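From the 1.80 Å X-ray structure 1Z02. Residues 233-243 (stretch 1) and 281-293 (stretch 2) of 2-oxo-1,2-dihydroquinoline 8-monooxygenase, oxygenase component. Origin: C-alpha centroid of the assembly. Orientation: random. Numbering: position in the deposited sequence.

Stretch 1 233-243: AMDWVLPLGLL
Stretch 2 281-293: GLKVEGLKGRHYR

Stretch 1 leaves a helix at Asp235, whose positive phi (63/36) turns the chain into the extended run Trp236 (-77/152), Val237 (-132/96), Leu238 (-76/151) and Pro239 (-82/152). Leu240 (-60/-24) interrupts it before the strand that includes Leu242 and Leu243. In stretch 2, a short strand at Leu282 and Lys283 continues extended through Val284 and Glu285, bends at Gly286 (73/51) and Leu287 (-47/106), then straightens again from Lys288 (-131/131).

The segments meet in a single antiparallel bridge, Val237 with Lys288, their CA atoms 4.7 Å apart. Val237 N donates to Lys288 O at 2.7 Å and 164°, a short, nearly straight hydrogen bond; the return bond, Lys288 N to Val237 O, is longer at 3.3 Å and 146°.

Beside this bridge, Val237 (chi1 t) points toward stretch 2 and sets CG1 3.3 Å from CG1 of Val284 (t), a tight apolar contact. Leu240 (m, t) extends the hydrophobic patch, with CD2 3.9 Å from Val284 CG2 and CD1 4.5 Å from Leu282 CB. Trp236 (m, chi2 -17°) receives Gly289 CA over one face, 4.1 Å from its five-membered ring centroid, a CH-pi contact. The all-t Lys288 side chain reaches along the turn at Met234 and Asp235 of stretch 1, its CD 3.2 Å from Asp235 O.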

# COMPACT_ATOMS: atom_id res chain seq x y z
N ALA A 233 -12.54 23.95 -31.78
CA ALA A 233 -12.00 25.25 -32.13
C ALA A 233 -11.56 25.26 -33.59
O ALA A 233 -11.67 26.27 -34.27
CB ALA A 233 -10.83 25.60 -31.22
N MET A 234 -11.06 24.11 -34.06
CA MET A 234 -10.60 24.00 -35.44
C MET A 234 -11.71 23.58 -36.40
O MET A 234 -11.50 23.49 -37.61
CB MET A 234 -9.44 23.00 -35.53
CG MET A 234 -8.25 23.36 -34.68
SD MET A 234 -7.57 24.99 -35.07
CE MET A 234 -6.59 24.60 -36.51
N ASP A 235 -12.90 23.33 -35.85
CA ASP A 235 -14.04 22.90 -36.65
C ASP A 235 -13.79 21.56 -37.32
O ASP A 235 -14.21 21.33 -38.46
CB ASP A 235 -14.37 23.95 -37.72
CG ASP A 235 -15.04 25.18 -37.14
OD1 ASP A 235 -14.52 26.29 -37.32
OD2 ASP A 235 -16.09 25.05 -36.50
N TRP A 236 -13.07 20.68 -36.62
CA TRP A 236 -12.77 19.36 -37.16
C TRP A 236 -13.98 18.44 -37.05
O TRP A 236 -14.84 18.61 -36.18
CB TRP A 236 -11.61 18.72 -36.40
CG TRP A 236 -10.28 19.36 -36.60
CD1 TRP A 236 -9.91 20.23 -37.59
CD2 TRP A 236 -9.10 19.13 -35.82
NE1 TRP A 236 -8.58 20.56 -37.47
CE2 TRP A 236 -8.06 19.90 -36.39
CE3 TRP A 236 -8.83 18.35 -34.68
CZ2 TRP A 236 -6.76 19.90 -35.87
CZ3 TRP A 236 -7.54 18.36 -34.16
CH2 TRP A 236 -6.52 19.13 -34.76
N VAL A 237 -14.04 17.48 -37.96
CA VAL A 237 -15.10 16.49 -37.98
C VAL A 237 -14.36 15.17 -38.13
O VAL A 237 -14.00 14.77 -39.23
CB VAL A 237 -16.05 16.68 -39.18
CG1 VAL A 237 -17.09 15.57 -39.20
CG2 VAL A 237 -16.74 18.03 -39.09
N LEU A 238 -14.12 14.52 -37.00
CA LEU A 238 -13.38 13.27 -36.97
C LEU A 238 -14.19 12.06 -37.44
O LEU A 238 -15.41 12.04 -37.31
CB LEU A 238 -12.86 12.99 -35.56
CG LEU A 238 -12.14 14.13 -34.84
CD1 LEU A 238 -11.69 13.65 -33.47
CD2 LEU A 238 -10.96 14.61 -35.66
N PRO A 239 -13.50 11.06 -38.01
CA PRO A 239 -14.14 9.83 -38.49
C PRO A 239 -14.38 8.86 -37.33
O PRO A 239 -13.64 8.88 -36.34
CB PRO A 239 -13.13 9.29 -39.50
CG PRO A 239 -11.83 9.66 -38.87
CD PRO A 239 -12.09 11.10 -38.43
N LEU A 240 -15.39 8.01 -37.45
CA LEU A 240 -15.69 7.05 -36.39
C LEU A 240 -14.50 6.13 -36.15
O LEU A 240 -14.36 5.56 -35.08
CB LEU A 240 -16.92 6.21 -36.76
CG LEU A 240 -18.24 6.96 -36.96
CD1 LEU A 240 -19.35 5.95 -37.20
CD2 LEU A 240 -18.56 7.81 -35.74
N GLY A 241 -13.66 6.00 -37.17
CA GLY A 241 -12.48 5.15 -37.07
C GLY A 241 -11.75 4.98 -38.39
O GLY A 241 -12.25 5.39 -39.44
N LEU A 242 -10.55 4.41 -38.32
CA LEU A 242 -9.72 4.15 -39.50
C LEU A 242 -9.53 2.65 -39.64
O LEU A 242 -9.17 1.98 -38.67
CB LEU A 242 -8.35 4.81 -39.36
CG LEU A 242 -8.17 6.28 -39.74
CD1 LEU A 242 -6.72 6.69 -39.50
CD2 LEU A 242 -8.53 6.48 -41.21
N LEU A 243 -9.76 2.13 -40.84
CA LEU A 243 -9.62 0.70 -41.08
C LEU A 243 -8.57 0.33 -42.10
O LEU A 243 -8.39 1.01 -43.11
CB LEU A 243 -10.92 0.09 -41.61
CG LEU A 243 -12.27 0.30 -40.99
CD1 LEU A 243 -13.28 -0.26 -41.98
CD2 LEU A 243 -12.37 -0.37 -39.65
N GLY A 281 -27.21 3.94 -35.73
CA GLY A 281 -27.78 5.09 -36.41
C GLY A 281 -26.87 6.30 -36.39
O GLY A 281 -27.33 7.44 -36.30
N LEU A 282 -25.56 6.06 -36.47
CA LEU A 282 -24.58 7.13 -36.47
C LEU A 282 -24.01 7.35 -37.86
O LEU A 282 -23.82 6.40 -38.63
CB LEU A 282 -23.42 6.80 -35.52
CG LEU A 282 -23.76 6.44 -34.08
CD1 LEU A 282 -22.49 6.08 -33.35
CD2 LEU A 282 -24.46 7.60 -33.40
N LYS A 283 -23.74 8.60 -38.19
CA LYS A 283 -23.16 8.91 -39.48
C LYS A 283 -22.55 10.30 -39.52
O LYS A 283 -23.17 11.29 -39.12
CB LYS A 283 -24.23 8.72 -40.55
CG LYS A 283 -24.47 9.89 -41.41
CD LYS A 283 -25.95 10.04 -41.54
CE LYS A 283 -26.30 11.05 -42.58
NZ LYS A 283 -27.77 11.10 -42.64
N VAL A 284 -21.31 10.34 -39.99
CA VAL A 284 -20.54 11.56 -40.09
C VAL A 284 -20.46 12.03 -41.54
O VAL A 284 -20.33 11.22 -42.46
CB VAL A 284 -19.10 11.33 -39.56
CG1 VAL A 284 -18.25 12.57 -39.74
CG2 VAL A 284 -19.15 10.92 -38.10
N GLU A 285 -20.55 13.33 -41.73
CA GLU A 285 -20.46 13.90 -43.07
C GLU A 285 -19.62 15.16 -43.01
O GLU A 285 -19.50 15.77 -41.96
CB GLU A 285 -21.85 14.23 -43.62
CG GLU A 285 -22.88 14.58 -42.59
CD GLU A 285 -24.28 14.55 -43.16
OE1 GLU A 285 -24.71 13.48 -43.63
OE2 GLU A 285 -24.95 15.60 -43.16
N GLY A 286 -19.00 15.54 -44.11
CA GLY A 286 -18.23 16.77 -44.06
C GLY A 286 -16.94 16.65 -43.28
O GLY A 286 -16.63 17.46 -42.41
N LEU A 287 -16.20 15.61 -43.66
CA LEU A 287 -14.91 15.20 -43.12
C LEU A 287 -13.87 16.34 -42.97
O LEU A 287 -13.36 16.87 -43.96
CB LEU A 287 -14.43 14.06 -44.04
CG LEU A 287 -14.52 12.78 -43.21
CD1 LEU A 287 -13.97 11.62 -43.86
CD2 LEU A 287 -13.73 13.01 -42.19
N LYS A 288 -13.59 16.80 -41.75
CA LYS A 288 -12.59 17.87 -41.66
C LYS A 288 -11.54 17.54 -40.60
O LYS A 288 -11.88 17.16 -39.48
CB LYS A 288 -13.25 19.22 -41.37
CG LYS A 288 -12.37 20.39 -41.74
CD LYS A 288 -13.03 21.68 -41.38
CE LYS A 288 -12.02 22.79 -41.52
NZ LYS A 288 -12.55 24.09 -41.04
N GLY A 289 -10.27 17.65 -40.96
CA GLY A 289 -9.22 17.33 -40.01
C GLY A 289 -7.83 17.77 -40.44
O GLY A 289 -7.67 18.75 -41.16
N ARG A 290 -6.82 17.04 -39.99
CA ARG A 290 -5.44 17.34 -40.32
C ARG A 290 -4.70 16.14 -40.89
O ARG A 290 -4.99 15.00 -40.55
CB ARG A 290 -4.69 17.78 -39.07
CG ARG A 290 -4.41 19.24 -38.99
CD ARG A 290 -3.30 19.49 -38.02
NE ARG A 290 -1.99 19.46 -38.65
CZ ARG A 290 -1.53 20.43 -39.42
NH1 ARG A 290 -0.35 20.36 -39.96
NH2 ARG A 290 -2.25 21.50 -39.68
N HIS A 291 -3.73 16.41 -41.76
CA HIS A 291 -2.93 15.34 -42.32
C HIS A 291 -1.79 15.07 -41.35
O HIS A 291 -1.10 16.01 -40.93
CB HIS A 291 -2.37 15.72 -43.70
CG HIS A 291 -3.42 15.85 -44.76
ND1 HIS A 291 -4.47 14.96 -44.89
CD2 HIS A 291 -3.57 16.76 -45.76
CE1 HIS A 291 -5.22 15.32 -45.91
NE2 HIS A 291 -4.70 16.40 -46.46
N TYR A 292 -1.60 13.80 -41.01
CA TYR A 292 -0.56 13.39 -40.07
C TYR A 292 -0.28 11.91 -40.27
O TYR A 292 -1.09 11.19 -40.85
CB TYR A 292 -1.03 13.63 -38.63
CG TYR A 292 -2.22 12.77 -38.27
CD1 TYR A 292 -2.06 11.47 -37.80
CD2 TYR A 292 -3.52 13.25 -38.44
CE1 TYR A 292 -3.16 10.66 -37.51
CE2 TYR A 292 -4.63 12.45 -38.15
CZ TYR A 292 -4.44 11.16 -37.69
OH TYR A 292 -5.52 10.38 -37.39
N ARG A 293 0.86 11.45 -39.77
CA ARG A 293 1.23 10.04 -39.89
C ARG A 293 1.97 9.57 -38.64
O ARG A 293 2.84 10.27 -38.12
CB ARG A 293 2.10 9.84 -41.14
CG ARG A 293 2.40 8.39 -41.46
CD ARG A 293 2.95 8.26 -42.87
NE ARG A 293 4.24 8.93 -43.04
CZ ARG A 293 4.90 8.99 -44.19
NH1 ARG A 293 6.07 9.61 -44.25
NH2 ARG A 293 4.39 8.43 -45.28